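Local coordinates for protein scyllo-inositol 2-dehydrogenase (NADP(+)) IolW (PDB 3GDO) that catalyses the reversible NADPH-dependent reduction of scyllo-inosose to scyllo-inositol and cannot use NADH in place of NADPH, at residues G22-V27 with D258-G263; E42-K45 with D50-V53; H181-T186 with F213-D218; Q185-F190 with I327-I332. All coordinates share one frame; numbering follows the deposited sequence.

Contact 1. Residues G22-V27 with D258-G263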
# COMPACT_ATOMS: atom_id res chain seq x y z
N GLY B 22 16.27 -27.03 -15.46
CA GLY B 22 17.26 -27.64 -16.31
C GLY B 22 18.57 -26.90 -16.40
O GLY B 22 19.60 -27.49 -16.11
N PRO B 23 18.55 -25.62 -16.81
CA PRO B 23 19.79 -24.87 -16.97
C PRO B 23 20.56 -24.71 -15.66
O PRO B 23 21.79 -24.61 -15.68
CB PRO B 23 19.29 -23.50 -17.45
CG PRO B 23 18.06 -23.77 -18.15
CD PRO B 23 17.41 -24.91 -17.42
N LEU B 24 19.86 -24.65 -14.53
CA LEU B 24 20.55 -24.49 -13.24
C LEU B 24 21.22 -25.82 -12.83
O LEU B 24 22.38 -25.84 -12.41
CB LEU B 24 19.56 -24.03 -12.17
CG LEU B 24 18.88 -22.68 -12.41
CD1 LEU B 24 17.97 -22.31 -11.26
CD2 LEU B 24 19.91 -21.58 -12.67
N LEU B 25 20.46 -26.91 -12.96
CA LEU B 25 20.95 -28.25 -12.63
C LEU B 25 22.15 -28.57 -13.50
O LEU B 25 23.16 -29.05 -13.01
CB LEU B 25 19.85 -29.30 -12.76
CG LEU B 25 18.70 -29.25 -11.72
CD1 LEU B 25 17.52 -30.13 -12.13
CD2 LEU B 25 19.20 -29.68 -10.37
N ASP B 26 22.06 -28.19 -14.77
CA ASP B 26 23.15 -28.32 -15.75
C ASP B 26 24.51 -27.73 -15.35
O ASP B 26 25.53 -28.26 -15.76
CB ASP B 26 22.69 -27.75 -17.09
CG ASP B 26 23.70 -27.95 -18.20
OD1 ASP B 26 23.90 -29.11 -18.60
OD2 ASP B 26 24.29 -26.95 -18.69
N VAL B 27 24.55 -26.62 -14.60
CA VAL B 27 25.87 -26.06 -14.26
C VAL B 27 26.46 -26.56 -12.93
O VAL B 27 27.56 -26.19 -12.56
CB VAL B 27 25.95 -24.50 -14.34
CG1 VAL B 27 25.54 -24.00 -15.72
CG2 VAL B 27 25.08 -23.85 -13.24
N ASP B 258 14.57 -13.74 -16.41
CA ASP B 258 14.74 -13.20 -17.77
C ASP B 258 16.03 -13.67 -18.39
O ASP B 258 16.05 -13.98 -19.58
CB ASP B 258 14.70 -11.66 -17.81
CG ASP B 258 13.29 -11.10 -17.69
OD1 ASP B 258 12.31 -11.88 -17.71
OD2 ASP B 258 13.16 -9.88 -17.55
N ALA B 259 17.11 -13.69 -17.62
CA ALA B 259 18.36 -14.27 -18.14
C ALA B 259 18.15 -15.73 -18.60
O ALA B 259 18.61 -16.11 -19.68
CB ALA B 259 19.47 -14.19 -17.09
N LEU B 260 17.43 -16.51 -17.79
CA LEU B 260 17.11 -17.92 -18.13
C LEU B 260 16.24 -18.03 -19.37
O LEU B 260 16.45 -18.92 -20.18
CB LEU B 260 16.44 -18.65 -16.94
CG LEU B 260 17.30 -18.91 -15.69
CD1 LEU B 260 16.42 -19.34 -14.52
CD2 LEU B 260 18.43 -19.94 -15.98
N ARG B 261 15.25 -17.14 -19.52
CA ARG B 261 14.42 -17.14 -20.74
C ARG B 261 15.26 -16.80 -21.99
O ARG B 261 14.99 -17.31 -23.06
CB ARG B 261 13.24 -16.18 -20.63
CG ARG B 261 12.14 -16.59 -19.63
CD ARG B 261 11.29 -15.34 -19.33
NE ARG B 261 10.13 -15.61 -18.48
CZ ARG B 261 9.05 -16.29 -18.87
NH1 ARG B 261 8.99 -16.79 -20.10
NH2 ARG B 261 8.04 -16.46 -18.05
N ALA B 262 16.27 -15.96 -21.83
CA ALA B 262 17.14 -15.60 -22.94
C ALA B 262 18.22 -16.65 -23.26
O ALA B 262 19.19 -16.35 -23.97
CB ALA B 262 17.79 -14.25 -22.67
N GLY B 263 18.10 -17.86 -22.69
CA GLY B 263 19.12 -18.92 -22.86
C GLY B 263 20.48 -18.72 -22.19
O GLY B 263 21.44 -19.41 -22.54
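The pyrrolidine of Pro23, the ring at this meeting of two helices, is touched at its CB by the methyl CD2 of Leu260, 3.9 Å away; CG of the ring stands a little farther from the same methyl. The contact joins the NADP-binding Rossmann fold to the C-terminal alpha/beta domain: a GxGxxG pattern runs into the start of helix 15-26, consistent with the dinucleotide-binding helix of such folds, and helix 256-261 comes from the other domain. With no amide hydrogen to give, Pro23 sits where helix 15-26 is kinked. Leu260 points at the facing helix, and one methyl serves two partners, since Leu24 CD2 also comes within 4.0 Å of Leu260 CD2. The side chains of Leu24 and Leu260 are roughly perpendicular. Both leucines carry CG beside the backbone N (chi1 -61° in Leu24, -68° in Leu260); in Leu24 CD1 continues the chain in extended form, and the other branch, CD2, turns to Leu260. Leu24 also leans on Leu303 of helix 303-315, and Leu260 on Val19. Helix 256-261 ends just beyond in a Schellman motif, in which Gly263, at positive phi, donates its N to the O of Leu260 over 3.2 Å.

Contact 2. Residues E42-K45 with D50-V53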
# COMPACT_ATOMS: atom_id res chain seq x y z
N GLU B 42 13.14 -34.29 -29.25
CA GLU B 42 14.18 -33.52 -29.93
C GLU B 42 14.76 -32.41 -29.09
O GLU B 42 15.96 -32.11 -29.20
CB GLU B 42 13.67 -32.90 -31.25
CG GLU B 42 13.72 -33.76 -32.47
CD GLU B 42 15.13 -34.19 -32.87
OE1 GLU B 42 16.03 -33.33 -33.10
OE2 GLU B 42 15.33 -35.42 -32.97
N GLU B 43 13.92 -31.74 -28.29
CA GLU B 43 14.42 -30.61 -27.48
C GLU B 43 15.43 -31.13 -26.48
O GLU B 43 16.49 -30.57 -26.34
CB GLU B 43 13.32 -29.86 -26.70
CG GLU B 43 12.29 -29.15 -27.54
CD GLU B 43 11.31 -28.37 -26.69
OE1 GLU B 43 10.14 -28.28 -27.10
OE2 GLU B 43 11.70 -27.87 -25.61
N VAL B 44 15.08 -32.24 -25.84
CA VAL B 44 15.97 -32.84 -24.84
C VAL B 44 17.27 -33.34 -25.47
O VAL B 44 18.34 -33.21 -24.87
CB VAL B 44 15.30 -33.99 -24.07
CG1 VAL B 44 16.30 -34.68 -23.14
CG2 VAL B 44 14.07 -33.47 -23.28
N LYS B 45 17.19 -33.91 -26.67
CA LYS B 45 18.39 -34.38 -27.36
C LYS B 45 19.36 -33.22 -27.61
O LYS B 45 20.58 -33.37 -27.48
CB LYS B 45 18.03 -35.09 -28.66
CG LYS B 45 19.23 -35.53 -29.47
CD LYS B 45 18.83 -36.25 -30.75
CE LYS B 45 20.06 -36.49 -31.63
NZ LYS B 45 19.96 -37.79 -32.33
N ASP B 50 22.86 -36.40 -23.15
CA ASP B 50 23.03 -37.65 -22.40
C ASP B 50 21.81 -38.08 -21.60
O ASP B 50 21.82 -39.18 -21.02
CB ASP B 50 24.21 -37.54 -21.44
CG ASP B 50 25.53 -37.46 -22.15
OD1 ASP B 50 25.66 -38.04 -23.25
OD2 ASP B 50 26.45 -36.80 -21.62
N ALA B 51 20.79 -37.24 -21.52
CA ALA B 51 19.59 -37.60 -20.78
C ALA B 51 18.80 -38.64 -21.56
O ALA B 51 18.91 -38.71 -22.77
CB ALA B 51 18.75 -36.35 -20.50
N GLU B 52 18.01 -39.46 -20.89
CA GLU B 52 17.14 -40.36 -21.59
C GLU B 52 15.71 -39.81 -21.49
O GLU B 52 15.23 -39.50 -20.39
CB GLU B 52 17.26 -41.78 -21.02
CG GLU B 52 16.09 -42.74 -21.33
CD GLU B 52 16.30 -44.14 -20.77
OE1 GLU B 52 15.35 -44.97 -20.78
OE2 GLU B 52 17.44 -44.42 -20.31
N VAL B 53 15.03 -39.69 -22.64
CA VAL B 53 13.61 -39.35 -22.61
C VAL B 53 12.79 -40.58 -22.29
O VAL B 53 13.08 -41.68 -22.78
CB VAL B 53 13.13 -38.72 -23.93
CG1 VAL B 53 11.68 -38.31 -23.80
CG2 VAL B 53 13.96 -37.52 -24.24
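Val44 presents its whole branched end to the strand that follows its own helix, and Val53 CG2 is the methyl it meets. That methyl lies 3.8 Å from Val44 CB and sits against both branches, nearer CG1 than CG2. Val44 CG1 also reaches the CB of Ala51 at 4.0 Å, so one methyl is shared by two side chains two residues apart. The assignment of branches follows from the torsions: in Val44 CG1 stands anti to the backbone N (chi1 174°) and extends between Ala51 and Val53, whereas in Val53 it is CG2, beside the backbone N, that is turned inward. All of this is methyl-to-methyl and methyl-to-methine packing, with no hydrogen bond between the segments. In the next shell Tyr13 and Ile36 press on Val44, and Thr38 touches both Val44 and Val53. Glu43, one residue earlier, forms a salt bridge with Arg40 near the start of the helix. Backbone bonds from Glu52 to Ser34 and Ile36 hold the strand in place. The whole is a beta-alpha-beta crossover of the Rossmann fold: strand 31-37 leads into helix 41-47, which packs back on strand 52-54, the outermost strand at this end of the parallel sheet.

Contact 3. Residues H181-T186 with F213-D218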
# COMPACT_ATOMS: atom_id res chain seq x y z
N HIS B 181 4.89 -16.26 -3.71
CA HIS B 181 6.29 -15.83 -3.56
C HIS B 181 6.53 -14.80 -2.44
O HIS B 181 7.54 -14.87 -1.73
CB HIS B 181 6.78 -15.21 -4.86
CG HIS B 181 6.97 -16.18 -5.98
ND1 HIS B 181 7.88 -17.22 -5.93
CD2 HIS B 181 6.39 -16.25 -7.20
CE1 HIS B 181 7.86 -17.88 -7.07
NE2 HIS B 181 6.94 -17.33 -7.85
N ILE B 182 5.66 -13.80 -2.33
CA ILE B 182 5.91 -12.71 -1.39
C ILE B 182 5.37 -13.05 0.01
O ILE B 182 5.86 -12.54 1.02
CB ILE B 182 5.42 -11.33 -1.95
CG1 ILE B 182 3.92 -11.35 -2.29
CG2 ILE B 182 6.22 -10.97 -3.22
CD1 ILE B 182 3.35 -9.88 -2.58
N ILE B 183 4.40 -13.97 0.05
CA ILE B 183 3.95 -14.59 1.29
C ILE B 183 5.09 -15.43 1.89
O ILE B 183 5.37 -15.35 3.09
CB ILE B 183 2.71 -15.46 1.04
CG1 ILE B 183 1.48 -14.58 0.80
CG2 ILE B 183 2.44 -16.44 2.23
CD1 ILE B 183 0.24 -15.39 0.26
N ASP B 184 5.77 -16.21 1.06
CA ASP B 184 6.85 -17.08 1.55
C ASP B 184 7.95 -16.23 2.17
O ASP B 184 8.51 -16.56 3.25
CB ASP B 184 7.43 -17.95 0.41
CG ASP B 184 8.65 -18.80 0.86
OD1 ASP B 184 8.44 -19.78 1.60
OD2 ASP B 184 9.82 -18.49 0.48
N GLN B 185 8.25 -15.12 1.49
CA GLN B 185 9.30 -14.21 1.96
C GLN B 185 8.92 -13.67 3.33
O GLN B 185 9.75 -13.63 4.25
CB GLN B 185 9.47 -13.07 0.97
CG GLN B 185 10.20 -13.50 -0.30
CD GLN B 185 10.46 -12.35 -1.28
OE1 GLN B 185 9.81 -11.31 -1.22
NE2 GLN B 185 11.41 -12.54 -2.17
N THR B 186 7.66 -13.27 3.45
CA THR B 186 7.14 -12.69 4.70
C THR B 186 7.18 -13.71 5.83
O THR B 186 7.58 -13.35 6.97
CB THR B 186 5.69 -12.15 4.56
OG1 THR B 186 5.60 -11.32 3.38
CG2 THR B 186 5.32 -11.35 5.77
N PHE B 213 -5.17 -9.06 -5.51
CA PHE B 213 -5.21 -9.42 -4.10
C PHE B 213 -4.57 -8.32 -3.27
O PHE B 213 -3.57 -7.67 -3.68
CB PHE B 213 -4.51 -10.79 -3.84
CG PHE B 213 -3.04 -10.78 -4.17
CD1 PHE B 213 -2.10 -10.31 -3.24
CD2 PHE B 213 -2.59 -11.22 -5.40
CE1 PHE B 213 -0.76 -10.27 -3.56
CE2 PHE B 213 -1.26 -11.16 -5.73
CZ PHE B 213 -0.33 -10.70 -4.79
N HIS B 214 -5.14 -8.16 -2.10
CA HIS B 214 -4.59 -7.28 -1.09
C HIS B 214 -4.68 -8.00 0.27
O HIS B 214 -5.78 -8.25 0.78
CB HIS B 214 -5.42 -5.98 -1.04
CG HIS B 214 -4.76 -4.92 -0.25
ND1 HIS B 214 -4.76 -4.91 1.14
CD2 HIS B 214 -3.96 -3.89 -0.64
CE1 HIS B 214 -4.04 -3.88 1.56
NE2 HIS B 214 -3.53 -3.26 0.50
N LEU B 215 -3.56 -8.38 0.85
CA LEU B 215 -3.59 -9.12 2.11
C LEU B 215 -2.93 -8.32 3.22
O LEU B 215 -1.88 -7.71 3.01
CB LEU B 215 -2.82 -10.45 1.97
CG LEU B 215 -3.49 -11.72 1.47
CD1 LEU B 215 -4.06 -11.54 0.05
CD2 LEU B 215 -2.43 -12.82 1.47
N THR B 216 -3.53 -8.35 4.40
CA THR B 216 -2.88 -7.85 5.60
C THR B 216 -2.59 -9.03 6.54
O THR B 216 -3.53 -9.75 6.97
CB THR B 216 -3.76 -6.81 6.35
OG1 THR B 216 -4.05 -5.69 5.48
CG2 THR B 216 -3.07 -6.32 7.64
N LEU B 217 -1.32 -9.24 6.83
CA LEU B 217 -0.89 -10.21 7.87
C LEU B 217 -0.58 -9.53 9.19
O LEU B 217 0.33 -8.67 9.29
CB LEU B 217 0.30 -11.07 7.41
CG LEU B 217 0.04 -12.21 6.41
CD1 LEU B 217 -0.63 -11.77 5.12
CD2 LEU B 217 1.36 -12.94 6.06
N ASP B 218 -1.38 -9.90 10.19
CA ASP B 218 -1.41 -9.20 11.46
C ASP B 218 -0.37 -9.82 12.38
O ASP B 218 -0.52 -10.97 12.81
CB ASP B 218 -2.84 -9.28 12.06
CG ASP B 218 -2.97 -8.60 13.45
OD1 ASP B 218 -2.03 -7.90 13.92
OD2 ASP B 218 -4.04 -8.77 14.07
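Ile183 and Leu217 bury the most surface where helix 181-186 lies along strand 213-218, and Leu215 comes next. Ile183 reaches the sheet through the end of its longer branch: CD1 meets Leu215 CD2 at 3.9 Å, one side chain lying athwart the other. With CG1 set beside the backbone N (chi1 -73°) and the chain extended from there, that methyl is carried out to the strand, although the first bond of the side chain does not aim at it. Leu217, two residues along the strand, offers its CD2 to Thr186 CG2, the nearest pair there at 4.3 Å. At the other end Ile182 places CD1 near the plane of the Phe213 ring, at its edge, 4.2 Å from CE1. The helix and strand run nearly parallel, at 12° with their axes 11.5 Å apart, so Ile182, Ile183 and Thr186 meet Phe213, Leu215 and Leu217 in the same order. This is helix-on-sheet packing in the C-terminal domain of the Gfo/Idh/MocA family. On the other side of the strand, the ring of His214 meets that of His214 of the second subunit, which puts this sheet at the dimer interface. Thr186 could bring a polar atom into an otherwise apolar layer, but its OG1 donates to the carbonyl O of Ile182 at 2.7 Å. The same oxygen accepts the N of Thr186 at 3.1 Å. The hydroxyl's proton is thus used within the helix and only the methyl is spent on the sheet, so the contacts between the two segments are apolar.

Contact 4. Residues Q185-F190 with I327-I332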
# COMPACT_ATOMS: atom_id res chain seq x y z
N GLN B 185 8.25 -15.12 1.49
CA GLN B 185 9.30 -14.21 1.96
C GLN B 185 8.92 -13.67 3.33
O GLN B 185 9.75 -13.63 4.25
CB GLN B 185 9.47 -13.07 0.97
CG GLN B 185 10.20 -13.50 -0.30
CD GLN B 185 10.46 -12.35 -1.28
OE1 GLN B 185 9.81 -11.31 -1.22
NE2 GLN B 185 11.41 -12.54 -2.17
N THR B 186 7.66 -13.27 3.45
CA THR B 186 7.14 -12.69 4.70
C THR B 186 7.18 -13.71 5.83
O THR B 186 7.58 -13.35 6.97
CB THR B 186 5.69 -12.15 4.56
OG1 THR B 186 5.60 -11.32 3.38
CG2 THR B 186 5.32 -11.35 5.77
N LEU B 187 6.74 -14.94 5.55
CA LEU B 187 6.78 -16.02 6.55
C LEU B 187 8.23 -16.30 6.93
O LEU B 187 8.55 -16.49 8.09
CB LEU B 187 6.12 -17.27 6.02
CG LEU B 187 4.61 -17.13 5.73
CD1 LEU B 187 4.07 -18.46 5.33
CD2 LEU B 187 3.84 -16.53 6.87
N HIS B 188 9.11 -16.25 5.94
CA HIS B 188 10.52 -16.52 6.15
C HIS B 188 11.09 -15.51 7.13
O HIS B 188 11.85 -15.87 8.03
CB HIS B 188 11.32 -16.48 4.83
CG HIS B 188 12.74 -16.93 4.97
ND1 HIS B 188 13.10 -18.19 5.42
CD2 HIS B 188 13.91 -16.28 4.71
CE1 HIS B 188 14.42 -18.30 5.41
NE2 HIS B 188 14.93 -17.16 4.99
N LEU B 189 10.71 -14.25 6.95
CA LEU B 189 11.25 -13.19 7.80
C LEU B 189 10.66 -13.16 9.20
O LEU B 189 11.38 -12.91 10.13
CB LEU B 189 11.11 -11.81 7.16
CG LEU B 189 11.90 -11.38 5.93
CD1 LEU B 189 11.48 -9.96 5.61
CD2 LEU B 189 13.41 -11.45 6.14
N PHE B 190 9.36 -13.40 9.37
CA PHE B 190 8.72 -13.06 10.64
C PHE B 190 7.88 -14.18 11.25
O PHE B 190 7.22 -13.96 12.27
CB PHE B 190 7.79 -11.83 10.49
CG PHE B 190 8.37 -10.68 9.73
CD1 PHE B 190 9.43 -9.93 10.26
CD2 PHE B 190 7.83 -10.31 8.49
CE1 PHE B 190 9.96 -8.81 9.54
CE2 PHE B 190 8.37 -9.19 7.76
CZ PHE B 190 9.41 -8.45 8.29
N ILE B 327 3.61 -25.66 3.20
CA ILE B 327 2.21 -25.77 3.64
C ILE B 327 1.77 -24.43 4.28
O ILE B 327 0.61 -24.02 4.16
CB ILE B 327 2.03 -26.93 4.67
CG1 ILE B 327 2.11 -28.31 3.98
CG2 ILE B 327 0.73 -26.81 5.41
CD1 ILE B 327 2.36 -29.48 5.00
N ASN B 328 2.68 -23.77 4.99
CA ASN B 328 2.27 -22.53 5.67
C ASN B 328 1.80 -21.43 4.71
O ASN B 328 0.88 -20.66 5.02
CB ASN B 328 3.34 -22.01 6.64
CG ASN B 328 3.31 -22.74 7.97
OD1 ASN B 328 2.29 -23.29 8.35
ND2 ASN B 328 4.45 -22.78 8.65
N VAL B 329 2.42 -21.40 3.54
CA VAL B 329 2.05 -20.47 2.43
C VAL B 329 0.64 -20.73 1.99
O VAL B 329 -0.17 -19.79 1.84
CB VAL B 329 2.99 -20.64 1.23
CG1 VAL B 329 2.57 -19.71 0.05
CG2 VAL B 329 4.38 -20.33 1.66
N ILE B 330 0.33 -22.01 1.80
CA ILE B 330 -1.01 -22.41 1.41
C ILE B 330 -2.01 -22.07 2.48
O ILE B 330 -3.10 -21.65 2.19
CB ILE B 330 -1.09 -23.93 1.06
CG1 ILE B 330 -0.07 -24.28 -0.04
CG2 ILE B 330 -2.48 -24.30 0.61
CD1 ILE B 330 -0.01 -23.25 -1.25
N ARG B 331 -1.62 -22.24 3.74
CA ARG B 331 -2.46 -21.85 4.87
C ARG B 331 -2.82 -20.36 4.82
O ARG B 331 -3.96 -19.97 5.10
CB ARG B 331 -1.74 -22.15 6.19
CG ARG B 331 -1.78 -23.63 6.59
CD ARG B 331 -1.80 -23.80 8.11
NE ARG B 331 -0.55 -24.38 8.55
CZ ARG B 331 -0.32 -25.69 8.62
NH1 ARG B 331 -1.29 -26.55 8.29
NH2 ARG B 331 0.88 -26.14 9.02
N ILE B 332 -1.84 -19.52 4.47
CA ILE B 332 -2.12 -18.08 4.41
C ILE B 332 -3.01 -17.80 3.23
O ILE B 332 -3.93 -16.99 3.35
CB ILE B 332 -0.83 -17.23 4.25
CG1 ILE B 332 0.04 -17.37 5.48
CG2 ILE B 332 -1.18 -15.69 3.98
CD1 ILE B 332 -0.64 -16.94 6.76
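The side-chain oxygen OD1 of Asn328, whose CB rests against Leu187, is held by Arg331 one turn further along the same helix. Arg331 NE donates to Asn328 OD1 over 3.0 Å with an N-H...O angle of 141°, in line with the C=O bond (164°) but tilted from the guanidinium plane. A weak second bond comes from NH2 of the same group. Ile327 CG2 lies 3.4 Å above one face of that guanidinium, towards its rim. Arg331 also forms salt bridges with Glu324 and, through NH1, with Glu106 of helix 102-115 in the Rossmann fold.

Across the contact, Leu187 does the touching alone. Its CD1 is 3.8 Å from the backbone C of Asn328 and equally close to the N of Val329, so it lies against the peptide link between them; the CG2 methyl of Val329 is 4.1 Å from CD1. The other methyl, CD2, meets Ile332 CG1 at 4.1 Å, and there the two side chains run antiparallel alongside each other. Helix 174-190 and helix 323-342 are layered in this way on the large sheet of the C-terminal domain: over the short segments their axes cross at 113°, with a closest approach of 10.4 Å. Leu187 fits between Asn328, Val329 and Ile332. Tyr219 of strand 212-219 and Met192 also touch Leu187. Ile332, besides meeting Leu187 CD2, packs on Leu215 and Leu217 of strand 212-219, the strand that Tyr219 ends.

Overall arrangement
From the N terminus, contact 1 opens first, and its loop, closed only at 258-263, spans much of the chain. Within it contact 2 closes a short local loop between a helix and the edge strand that follows. Contact 3 opens later, in helix 174-190, and closes at 213-218, also inside the span of contact 1. Contact 4 starts from the same helix but closes at 327-332, so it crosses contact 1. Contact 2 is internal to the Rossmann fold, contacts 3 and 4 to the C-terminal domain, and contact 1 joins the two. Contacts 3 and 4 touch through Ile183, Val329 and Ile332, while contact 2 lies about 39 Å, centre to centre, from contact 3.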